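Side-chain contacts in D-aminoacid aminotransferase-like PLP-dependent enzyme (Haemophilus somnus, PDB 3CEB), which probably catalyses a pyridoxal-phosphate-dependent reaction of the class IV aminotransferase family, perhaps the cleavage of 4-amino-4-deoxychorismate: residues A[44-49]-A[66-71]; A[9-14]-A[48-53]; A[139-144]-A[172-177]. All blocks are in the same frame, centred on the assembly; numbering follows the deposited sequence.

Contact 1: residues A[44-49]-A[66-71]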
loop_
_atom_site.group_PDB
_atom_site.type_symbol
_atom_site.label_atom_id
_atom_site.label_comp_id
_atom_site.label_asym_id
_atom_site.label_seq_id
_atom_site.Cartn_x
_atom_site.Cartn_y
_atom_site.Cartn_z
ATOM N N PHE A 44 -18.059 -6.609 4.633
ATOM C CA PHE A 44 -18.619 -5.912 3.489
ATOM C C PHE A 44 -18.065 -6.461 2.196
ATOM O O PHE A 44 -16.971 -7.035 2.143
ATOM C CB PHE A 44 -18.294 -4.412 3.614
ATOM C CG PHE A 44 -19.062 -3.742 4.729
ATOM C CD1 PHE A 44 -20.420 -3.581 4.624
ATOM C CD2 PHE A 44 -18.444 -3.386 5.889
ATOM C CE1 PHE A 44 -21.138 -3.036 5.649
ATOM C CE2 PHE A 44 -19.173 -2.830 6.940
ATOM C CZ PHE A 44 -20.508 -2.657 6.825
ATOM N N ASP A 45 -18.829 -6.323 1.133
ATOM C CA ASP A 45 -18.332 -6.720 -0.191
ATOM C C ASP A 45 -17.820 -5.434 -0.841
ATOM O O ASP A 45 -18.584 -4.604 -1.330
ATOM C CB ASP A 45 -19.451 -7.392 -0.972
ATOM C CG ASP A 45 -19.056 -7.794 -2.375
ATOM O OD1 ASP A 45 -18.076 -7.259 -2.964
ATOM O OD2 ASP A 45 -19.791 -8.646 -2.901
ATOM N N LEU A 46 -16.510 -5.242 -0.773
ATOM C CA LEU A 46 -15.887 -4.034 -1.278
ATOM C C LEU A 46 -16.190 -3.792 -2.764
ATOM O O LEU A 46 -16.343 -2.671 -3.185
ATOM C CB LEU A 46 -14.368 -4.095 -1.067
ATOM C CG LEU A 46 -13.813 -4.229 0.363
ATOM C CD1 LEU A 46 -12.272 -4.005 0.390
ATOM C CD2 LEU A 46 -14.539 -3.269 1.312
ATOM N N ALA A 47 -16.271 -4.834 -3.569
ATOM C CA ALA A 47 -16.564 -4.635 -4.991
ATOM C C ALA A 47 -17.946 -4.024 -5.123
ATOM O O ALA A 47 -18.149 -3.098 -5.897
ATOM C CB ALA A 47 -16.485 -5.950 -5.778
ATOM N N LYS A 48 -18.901 -4.530 -4.355
ATOM C CA LYS A 48 -20.285 -4.017 -4.430
ATOM C C LYS A 48 -20.411 -2.548 -3.984
ATOM O O LYS A 48 -21.174 -1.799 -4.565
ATOM C CB LYS A 48 -21.238 -4.849 -3.619
ATOM C CG LYS A 48 -21.460 -6.234 -4.159
ATOM C CD LYS A 48 -22.753 -6.893 -3.600
ATOM C CE LYS A 48 -22.845 -8.383 -3.997
ATOM N NZ LYS A 48 -24.126 -8.957 -3.528
ATOM N N ILE A 49 -19.638 -2.160 -2.973
ATOM C CA ILE A 49 -19.662 -0.812 -2.455
ATOM C C ILE A 49 -19.239 0.168 -3.533
ATOM O O ILE A 49 -19.836 1.213 -3.726
ATOM C CB ILE A 49 -18.733 -0.645 -1.228
ATOM C CG1 ILE A 49 -19.340 -1.378 -0.043
ATOM C CG2 ILE A 49 -18.606 0.861 -0.850
ATOM C CD1 ILE A 49 -18.433 -1.468 1.200
ATOM N N CYS A 66 -10.177 5.935 -4.199
ATOM C CA CYS A 66 -11.264 5.609 -3.276
ATOM C C CYS A 66 -10.693 5.019 -2.016
ATOM O O CYS A 66 -9.959 4.038 -2.055
ATOM C CB CYS A 66 -12.223 4.572 -3.851
ATOM S SG CYS A 66 -13.077 5.064 -5.333
ATOM N N ARG A 67 -11.041 5.633 -0.907
ATOM C CA ARG A 67 -10.593 5.183 0.366
ATOM C C ARG A 67 -11.774 4.672 1.163
ATOM O O ARG A 67 -12.794 5.382 1.313
ATOM C CB ARG A 67 -9.984 6.354 1.090
ATOM C CG ARG A 67 -9.290 5.964 2.361
ATOM C CD ARG A 67 -8.803 7.216 3.086
ATOM N NE ARG A 67 -8.552 6.942 4.496
ATOM C CZ ARG A 67 -7.374 7.111 5.068
ATOM N NH1 ARG A 67 -6.359 7.571 4.354
ATOM N NH2 ARG A 67 -7.214 6.876 6.352
ATOM N N ILE A 68 -11.650 3.440 1.663
ATOM C CA ILE A 68 -12.656 2.898 2.520
ATOM C C ILE A 68 -12.066 2.697 3.904
ATOM O O ILE A 68 -11.227 1.827 4.092
ATOM C CB ILE A 68 -13.207 1.564 2.025
ATOM C CG1 ILE A 68 -13.847 1.718 0.634
ATOM C CG2 ILE A 68 -14.255 1.045 3.041
ATOM C CD1 ILE A 68 -14.313 0.380 -0.019
ATOM N N ASP A 69 -12.485 3.524 4.864
ATOM C CA ASP A 69 -12.074 3.324 6.229
ATOM C C ASP A 69 -13.118 2.404 6.870
ATOM O O ASP A 69 -14.311 2.561 6.623
ATOM C CB ASP A 69 -12.021 4.640 6.989
ATOM C CG ASP A 69 -10.832 5.508 6.613
ATOM O OD1 ASP A 69 -10.824 6.133 5.528
ATOM O OD2 ASP A 69 -9.908 5.603 7.454
ATOM N N TYR A 70 -12.708 1.439 7.682
ATOM C CA TYR A 70 -13.684 0.550 8.302
ATOM C C TYR A 70 -13.355 0.152 9.730
ATOM O O TYR A 70 -12.230 0.369 10.203
ATOM C CB TYR A 70 -13.848 -0.715 7.473
ATOM C CG TYR A 70 -12.566 -1.478 7.308
ATOM C CD1 TYR A 70 -11.637 -1.111 6.374
ATOM C CD2 TYR A 70 -12.295 -2.572 8.095
ATOM C CE1 TYR A 70 -10.429 -1.833 6.222
ATOM C CE2 TYR A 70 -11.098 -3.311 7.960
ATOM C CZ TYR A 70 -10.175 -2.950 7.036
ATOM O OH TYR A 70 -9.010 -3.698 6.921
ATOM N N ASN A 71 -14.376 -0.380 10.404
ATOM C CA ASN A 71 -14.190 -1.084 11.648
ATOM C C ASN A 71 -14.898 -2.398 11.570
ATOM O O ASN A 71 -15.114 -2.917 10.471
ATOM C CB ASN A 71 -14.643 -0.318 12.864
ATOM C CG ASN A 71 -16.001 0.253 12.738
ATOM O OD1 ASN A 71 -16.936 -0.385 12.303
ATOM N ND2 ASN A 71 -16.117 1.478 13.138
#
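Ile68 reaches from strand 63-70 toward the start of helix 46-51 and meets Leu46 and Ile49 with the end of its longer branch. At its CB the side chain forks: CG2 lies anti to the backbone N, while CG1 stands beside that nitrogen, anti to the carbonyl carbon (chi1 -60°). The chain then runs on extended (chi2 174°), which carries CD1 out to the helix. That methyl lies 3.9 Å from Leu46 CD2, one of the two branches of a leucine whose own side chain passes it at a slant. One helical turn further on, Ile49 CG2 approaches the same Ile68 CD1 at 4.4 Å, a looser touch from the branch that leaves its CB directly. All three residues are buried and the contact is wholly apolar, its closest approaches being between methyl groups. Ile68 also packs against Ile11 on one neighbouring strand and against Tyr75 and Leu77 on the other.

The helix start is fixed by Asp45 at the N-cap. Its OD1 accepts from Lys48 N at 3.2 Å, met from above the carboxylate plane, 68° out of it. Away from the helix, Arg67 grips Asp69 side-on: Arg67 NE donates to Asp69 OD1 at 2.6 Å, and NH2 meets the syn lone pair of Asp69 OD2. This two-pronged salt bridge joins alternate residues of the strand. Apolar side chains facing a helix, with the charged pair Arg67 and Asp69 on the opposite face of the strand, are characteristic of a helix packed on an antiparallel sheet, here in the N-terminal part of the class IV aminotransferase fold.

Contact 2: residues A[9-14]-A[48-53]; sequences ETILIE and KIIAKH
Ile11 and Ile50 mark the closest backbone approach of strand 7-14 to helix 46-51, with 9.1 Å from Ile11 CA to Ile50 CA. At that spacing the two backbones are bridged by side chains only. Ile11 and Ile13, two residues apart on the strand, point to the same face of the sheet, and Ile50 comes down toward both from the helix.

Each branch of Ile50 has its own partner. CG2, anti to the backbone N, meets Ile13 CD1 at 4.1 Å, the two side chains running antiparallel past each other. CG1, on the other branch, lies 4.4 Å from Ile11 CD1, a looser touch. Ile13 reaches its partner by folding: both of its torsions are near -50° (chi2 -51°), so CD1 is turned back instead of prolonging the chain. All three isoleucines are buried. Ala18 of strand 17-18, Leu77 of strand 75-82 and Phe57 of a loop also pack against Ile50, so its side chain meets residues of several strands.

Further along this segment the His53 ring swings back so that ND1 gives a 2.7 Å hydrogen bond to Ile49 O, with the oxygen in the ring plane and the bond nearly in line with the carbonyl (C=O to donor 163°). His53 N donates to Ile50 O at 2.7 Å as well, and the two bonds together tie His53 to the preceding turn. Isoleucines at alternate strand positions receiving one helix residue mark an alpha+beta layer arrangement, in which helix 46-51 packs on part of one face of the antiparallel sheet in the N-terminal part of the class IV aminotransferase fold.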
loop_
_atom_site.group_PDB
_atom_site.type_symbol
_atom_site.label_atom_id
_atom_site.label_comp_id
_atom_site.label_asym_id
_atom_site.label_seq_id
_atom_site.Cartn_x
_atom_site.Cartn_y
_atom_site.Cartn_z
ATOM N N GLU A 9 -8.554 0.858 3.319
ATOM C CA GLU A 9 -8.119 0.328 2.031
ATOM C C GLU A 9 -8.156 1.500 1.041
ATOM O O GLU A 9 -9.045 2.347 1.114
ATOM C CB GLU A 9 -9.050 -0.799 1.562
ATOM C CG GLU A 9 -8.855 -2.125 2.317
ATOM C CD GLU A 9 -7.540 -2.837 1.964
ATOM O OE1 GLU A 9 -7.083 -2.683 0.816
ATOM O OE2 GLU A 9 -6.954 -3.527 2.844
ATOM N N THR A 10 -7.187 1.581 0.145
ATOM C CA THR A 10 -7.179 2.616 -0.873
ATOM C C THR A 10 -7.263 1.924 -2.216
ATOM O O THR A 10 -6.381 1.149 -2.577
ATOM C CB THR A 10 -5.903 3.436 -0.777
ATOM O OG1 THR A 10 -5.832 3.973 0.537
ATOM C CG2 THR A 10 -5.872 4.588 -1.752
ATOM N N ILE A 11 -8.338 2.211 -2.939
ATOM C CA ILE A 11 -8.609 1.578 -4.198
ATOM C C ILE A 11 -8.520 2.548 -5.353
ATOM O O ILE A 11 -9.001 3.681 -5.300
ATOM C CB ILE A 11 -9.998 0.958 -4.163
ATOM C CG1 ILE A 11 -10.052 -0.103 -3.034
ATOM C CG2 ILE A 11 -10.374 0.405 -5.556
ATOM C CD1 ILE A 11 -11.437 -0.345 -2.491
ATOM N N LEU A 12 -7.867 2.093 -6.412
ATOM C CA LEU A 12 -7.714 2.895 -7.617
ATOM C C LEU A 12 -8.851 2.591 -8.596
ATOM O O LEU A 12 -9.242 1.449 -8.768
ATOM C CB LEU A 12 -6.366 2.578 -8.251
ATOM C CG LEU A 12 -6.015 3.143 -9.623
ATOM C CD1 LEU A 12 -5.989 4.659 -9.607
ATOM C CD2 LEU A 12 -4.658 2.560 -10.086
ATOM N N ILE A 13 -9.413 3.642 -9.160
ATOM C CA ILE A 13 -10.246 3.533 -10.335
ATOM C C ILE A 13 -9.366 4.044 -11.465
ATOM O O ILE A 13 -8.844 5.146 -11.410
ATOM C CB ILE A 13 -11.499 4.395 -10.274
ATOM C CG1 ILE A 13 -12.247 4.198 -8.927
ATOM C CG2 ILE A 13 -12.373 4.099 -11.461
ATOM C CD1 ILE A 13 -12.533 2.803 -8.518
ATOM N N GLU A 14 -9.183 3.238 -12.489
ATOM C CA GLU A 14 -8.352 3.647 -13.620
ATOM C C GLU A 14 -8.972 3.188 -14.892
ATOM O O GLU A 14 -9.323 2.030 -15.028
ATOM C CB GLU A 14 -6.945 3.053 -13.493
ATOM C CG GLU A 14 -6.104 3.139 -14.755
ATOM C CD GLU A 14 -4.741 2.547 -14.525
ATOM O OE1 GLU A 14 -4.633 1.519 -13.829
ATOM O OE2 GLU A 14 -3.754 3.112 -15.025
ATOM N N LYS A 48 -18.901 -4.530 -4.355
ATOM C CA LYS A 48 -20.285 -4.017 -4.430
ATOM C C LYS A 48 -20.411 -2.548 -3.984
ATOM O O LYS A 48 -21.174 -1.799 -4.565
ATOM C CB LYS A 48 -21.238 -4.849 -3.619
ATOM C CG LYS A 48 -21.460 -6.234 -4.159
ATOM C CD LYS A 48 -22.753 -6.893 -3.600
ATOM C CE LYS A 48 -22.845 -8.383 -3.997
ATOM N NZ LYS A 48 -24.126 -8.957 -3.528
ATOM N N ILE A 49 -19.638 -2.160 -2.973
ATOM C CA ILE A 49 -19.662 -0.812 -2.455
ATOM C C ILE A 49 -19.239 0.168 -3.533
ATOM O O ILE A 49 -19.836 1.213 -3.726
ATOM C CB ILE A 49 -18.733 -0.645 -1.228
ATOM C CG1 ILE A 49 -19.340 -1.378 -0.043
ATOM C CG2 ILE A 49 -18.606 0.861 -0.850
ATOM C CD1 ILE A 49 -18.433 -1.468 1.200
ATOM N N ILE A 50 -18.209 -0.212 -4.259
ATOM C CA ILE A 50 -17.645 0.650 -5.284
ATOM C C ILE A 50 -18.573 0.707 -6.492
ATOM O O ILE A 50 -18.970 1.773 -6.949
ATOM C CB ILE A 50 -16.271 0.104 -5.744
ATOM C CG1 ILE A 50 -15.275 0.180 -4.580
ATOM C CG2 ILE A 50 -15.747 0.850 -6.968
ATOM C CD1 ILE A 50 -15.156 1.543 -4.021
ATOM N N ALA A 51 -18.888 -0.479 -6.990
ATOM C CA ALA A 51 -19.706 -0.630 -8.197
ATOM C C ALA A 51 -20.934 0.227 -8.114
ATOM O O ALA A 51 -21.331 0.826 -9.125
ATOM C CB ALA A 51 -20.105 -2.107 -8.454
ATOM N N LYS A 52 -21.552 0.288 -6.925
ATOM C CA LYS A 52 -22.837 1.010 -6.821
ATOM C C LYS A 52 -22.658 2.539 -6.828
ATOM O O LYS A 52 -23.634 3.275 -6.938
ATOM C CB LYS A 52 -23.744 0.503 -5.695
ATOM C CG LYS A 52 -23.318 0.684 -4.266
ATOM C CD LYS A 52 -24.330 -0.109 -3.411
ATOM C CE LYS A 52 -23.940 -0.199 -1.918
ATOM N NZ LYS A 52 -25.006 -0.939 -1.166
ATOM N N HIS A 53 -21.409 3.014 -6.792
ATOM C CA HIS A 53 -21.162 4.443 -7.046
ATOM C C HIS A 53 -20.887 4.547 -8.531
ATOM O O HIS A 53 -19.769 4.675 -8.987
ATOM C CB HIS A 53 -20.042 4.974 -6.149
ATOM C CG HIS A 53 -20.430 5.011 -4.696
ATOM N ND1 HIS A 53 -20.472 3.874 -3.916
ATOM C CD2 HIS A 53 -20.832 6.034 -3.897
ATOM C CE1 HIS A 53 -20.894 4.191 -2.702
ATOM N NE2 HIS A 53 -21.123 5.494 -2.664
#

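Contact 3: residues A[139-144]-A[172-177]; sequences LIFRQN and REIFFE
The Phe141 ring and the Arg172 guanidinium are the flat groups through which strand 138-143 meets the chain at 172-177, and each is touched differently. Ile174 CD1 comes to the Phe141 ring at a slant, 3.6 Å from CD1 and 3.9 Å from CE1 of the phenylalanine. The Arg172 guanidinium is approached at its edge, near its own plane, by Gln143 OE1. The setting is the four-stranded mixed sheet in the C-terminal part of the class IV aminotransferase fold. Within it strand 146-150 lies between 138-143 and 170-172, so these side chains reach across the intervening strand, where Ile148 packs against both Arg172 and Ile174.

Phe141 and Gln143 are alternate strand residues and point to the same side, toward the incoming chain. Ile174 presents the extended end of its longer branch (chi2 174°), which brings CD1 rather than CG2 to the ring. This apolar pair is buried; Leu179, Met124 and Ile185 also pack against Phe141.

Toward the end of the strand the contact turns polar and less enclosed. Gln143 holds its side chain extended, CG anti to the backbone N (chi1 -167°), carrying the amide across to the arginine at about a right angle. Arg172 bends at both chi2 and chi3 to present its terminal nitrogens. The amide and guanidinium planes stand 44° apart. On the other side of the amide, Gln143 NE2 is hydrogen-bonded to Gln181 OE1, which would favour this orientation of the amide. Tyr182 touches both Gln143 and Arg172. The bond itself is long and weak: Arg172 NH2 gives a hydrogen to Gln143 OE1 at 3.5 Å.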
loop_
_atom_site.group_PDB
_atom_site.type_symbol
_atom_site.label_atom_id
_atom_site.label_comp_id
_atom_site.label_asym_id
_atom_site.label_seq_id
_atom_site.Cartn_x
_atom_site.Cartn_y
_atom_site.Cartn_z
ATOM N N LEU A 139 8.422 -1.159 -1.764
ATOM C CA LEU A 139 9.529 -0.770 -2.627
ATOM C C LEU A 139 10.006 -1.901 -3.539
ATOM O O LEU A 139 9.899 -3.083 -3.207
ATOM C CB LEU A 139 10.683 -0.206 -1.786
ATOM C CG LEU A 139 10.445 1.087 -1.006
ATOM C CD1 LEU A 139 11.544 1.240 0.004
ATOM C CD2 LEU A 139 10.292 2.352 -1.872
ATOM N N ILE A 140 10.490 -1.491 -4.717
ATOM C CA ILE A 140 11.039 -2.394 -5.719
ATOM C C ILE A 140 12.381 -1.846 -6.181
ATOM O O ILE A 140 12.603 -0.643 -6.226
ATOM C CB ILE A 140 10.074 -2.645 -6.922
ATOM C CG1 ILE A 140 9.787 -1.371 -7.721
ATOM C CG2 ILE A 140 8.763 -3.224 -6.442
ATOM C CD1 ILE A 140 8.991 -1.622 -9.031
ATOM N N PHE A 141 13.274 -2.756 -6.508
ATOM C CA PHE A 141 14.649 -2.427 -6.809
ATOM C C PHE A 141 15.062 -3.120 -8.077
ATOM O O PHE A 141 14.807 -4.290 -8.257
ATOM C CB PHE A 141 15.513 -2.897 -5.646
ATOM C CG PHE A 141 15.153 -2.241 -4.333
ATOM C CD1 PHE A 141 14.193 -2.784 -3.508
ATOM C CD2 PHE A 141 15.757 -1.049 -3.939
ATOM C CE1 PHE A 141 13.831 -2.142 -2.311
ATOM C CE2 PHE A 141 15.424 -0.414 -2.744
ATOM C CZ PHE A 141 14.445 -0.952 -1.935
ATOM N N ARG A 142 15.695 -2.399 -8.979
ATOM C CA ARG A 142 16.013 -2.989 -10.268
ATOM C C ARG A 142 17.359 -3.668 -10.260
ATOM O O ARG A 142 18.319 -3.136 -9.791
ATOM C CB ARG A 142 15.923 -1.946 -11.388
ATOM C CG ARG A 142 15.894 -2.565 -12.775
ATOM C CD ARG A 142 15.573 -1.531 -13.876
ATOM N NE ARG A 142 16.536 -0.414 -13.944
ATOM C CZ ARG A 142 17.784 -0.501 -14.424
ATOM N NH1 ARG A 142 18.266 -1.673 -14.866
ATOM N NH2 ARG A 142 18.567 0.582 -14.445
ATOM N N GLN A 143 17.392 -4.881 -10.771
ATOM C CA GLN A 143 18.633 -5.615 -10.908
ATOM C C GLN A 143 18.589 -6.372 -12.201
ATOM O O GLN A 143 17.678 -7.156 -12.462
ATOM C CB GLN A 143 18.826 -6.586 -9.765
ATOM C CG GLN A 143 20.203 -7.126 -9.705
ATOM C CD GLN A 143 20.424 -7.933 -8.474
ATOM O OE1 GLN A 143 19.814 -8.982 -8.322
ATOM N NE2 GLN A 143 21.282 -7.450 -7.567
ATOM N N ASN A 144 19.580 -6.135 -13.029
ATOM C CA ASN A 144 19.524 -6.682 -14.365
ATOM C C ASN A 144 18.303 -6.094 -15.043
ATOM O O ASN A 144 18.152 -4.856 -15.177
ATOM C CB ASN A 144 19.384 -8.201 -14.298
ATOM C CG ASN A 144 20.728 -8.884 -14.101
ATOM O OD1 ASN A 144 21.699 -8.237 -13.682
ATOM N ND2 ASN A 144 20.806 -10.182 -14.436
ATOM N N ARG A 172 12.564 -11.144 -2.329
ATOM C CA ARG A 172 13.854 -11.535 -1.792
ATOM C C ARG A 172 14.230 -10.765 -0.548
ATOM O O ARG A 172 13.898 -9.606 -0.397
ATOM C CB ARG A 172 14.977 -11.278 -2.794
ATOM C CG ARG A 172 14.945 -12.096 -4.061
ATOM C CD ARG A 172 16.388 -12.479 -4.341
ATOM N NE ARG A 172 16.797 -12.532 -5.748
ATOM C CZ ARG A 172 17.525 -11.586 -6.361
ATOM N NH1 ARG A 172 17.916 -10.476 -5.730
ATOM N NH2 ARG A 172 17.866 -11.745 -7.624
ATOM N N GLU A 173 15.010 -11.403 0.301
ATOM C CA GLU A 173 15.479 -10.750 1.495
ATOM C C GLU A 173 16.489 -9.666 1.105
ATOM O O GLU A 173 17.446 -9.947 0.417
ATOM C CB GLU A 173 16.077 -11.775 2.474
ATOM C CG GLU A 173 16.522 -11.105 3.725
ATOM C CD GLU A 173 16.739 -12.037 4.887
ATOM O OE1 GLU A 173 17.062 -13.210 4.646
ATOM O OE2 GLU A 173 16.610 -11.571 6.052
ATOM N N ILE A 174 16.260 -8.430 1.531
ATOM C CA ILE A 174 17.150 -7.322 1.172
ATOM C C ILE A 174 17.665 -6.596 2.381
ATOM O O ILE A 174 16.960 -5.839 3.019
ATOM C CB ILE A 174 16.446 -6.257 0.306
ATOM C CG1 ILE A 174 15.921 -6.862 -0.999
ATOM C CG2 ILE A 174 17.399 -5.117 -0.005
ATOM C CD1 ILE A 174 15.068 -5.856 -1.843
ATOM N N PHE A 175 18.920 -6.817 2.689
ATOM C CA PHE A 175 19.548 -6.110 3.810
ATOM C C PHE A 175 19.934 -4.767 3.320
ATOM O O PHE A 175 20.109 -4.580 2.130
ATOM C CB PHE A 175 20.785 -6.827 4.331
ATOM C CG PHE A 175 20.481 -8.122 4.987
ATOM C CD1 PHE A 175 20.401 -9.284 4.249
ATOM C CD2 PHE A 175 20.266 -8.195 6.344
ATOM C CE1 PHE A 175 20.094 -10.493 4.861
ATOM C CE2 PHE A 175 19.976 -9.414 6.951
ATOM C CZ PHE A 175 19.873 -10.551 6.206
ATOM N N PHE A 176 20.068 -3.833 4.249
ATOM C CA PHE A 176 20.467 -2.493 3.909
ATOM C C PHE A 176 21.787 -2.482 3.149
ATOM O O PHE A 176 22.015 -1.693 2.221
ATOM C CB PHE A 176 20.594 -1.689 5.174
ATOM C CG PHE A 176 21.009 -0.287 4.926
ATOM C CD1 PHE A 176 20.204 0.545 4.144
ATOM C CD2 PHE A 176 22.210 0.198 5.429
ATOM C CE1 PHE A 176 20.584 1.852 3.885
ATOM C CE2 PHE A 176 22.591 1.490 5.188
ATOM C CZ PHE A 176 21.780 2.328 4.421
ATOM N N GLU A 177 22.647 -3.404 3.519
ATOM C CA GLU A 177 23.953 -3.501 2.890
ATOM C C GLU A 177 23.836 -3.877 1.424
ATOM O O GLU A 177 24.768 -3.726 0.627
ATOM C CB GLU A 177 24.750 -4.580 3.593
ATOM C CG GLU A 177 24.861 -4.370 5.067
ATOM C CD GLU A 177 26.013 -3.470 5.362
ATOM O OE1 GLU A 177 26.370 -2.659 4.459
ATOM O OE2 GLU A 177 26.597 -3.601 6.472
#

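Overall arrangement
Contacts 1 and 2 adjoin, their centres about 7 Å apart, and share helix 46-51, with Lys48 and Ile49 in both. They reach neighbouring strands, 63-70 and 7-14, of one antiparallel sheet, so the helix is seated across two strands at once. Contact 2 runs back to the first strand and contact 1 onward to the third. Contact 3 follows later, in the mixed sheet on the opposite side of the chain's centre, with centres about 33 Å and 32 Å from those of contacts 1 and 2. The two separate sheets fit the two-part architecture of class IV aminotransferases. Lys103, which carries the pyridoxal phosphate, falls in sequence between contact 1 and contact 3.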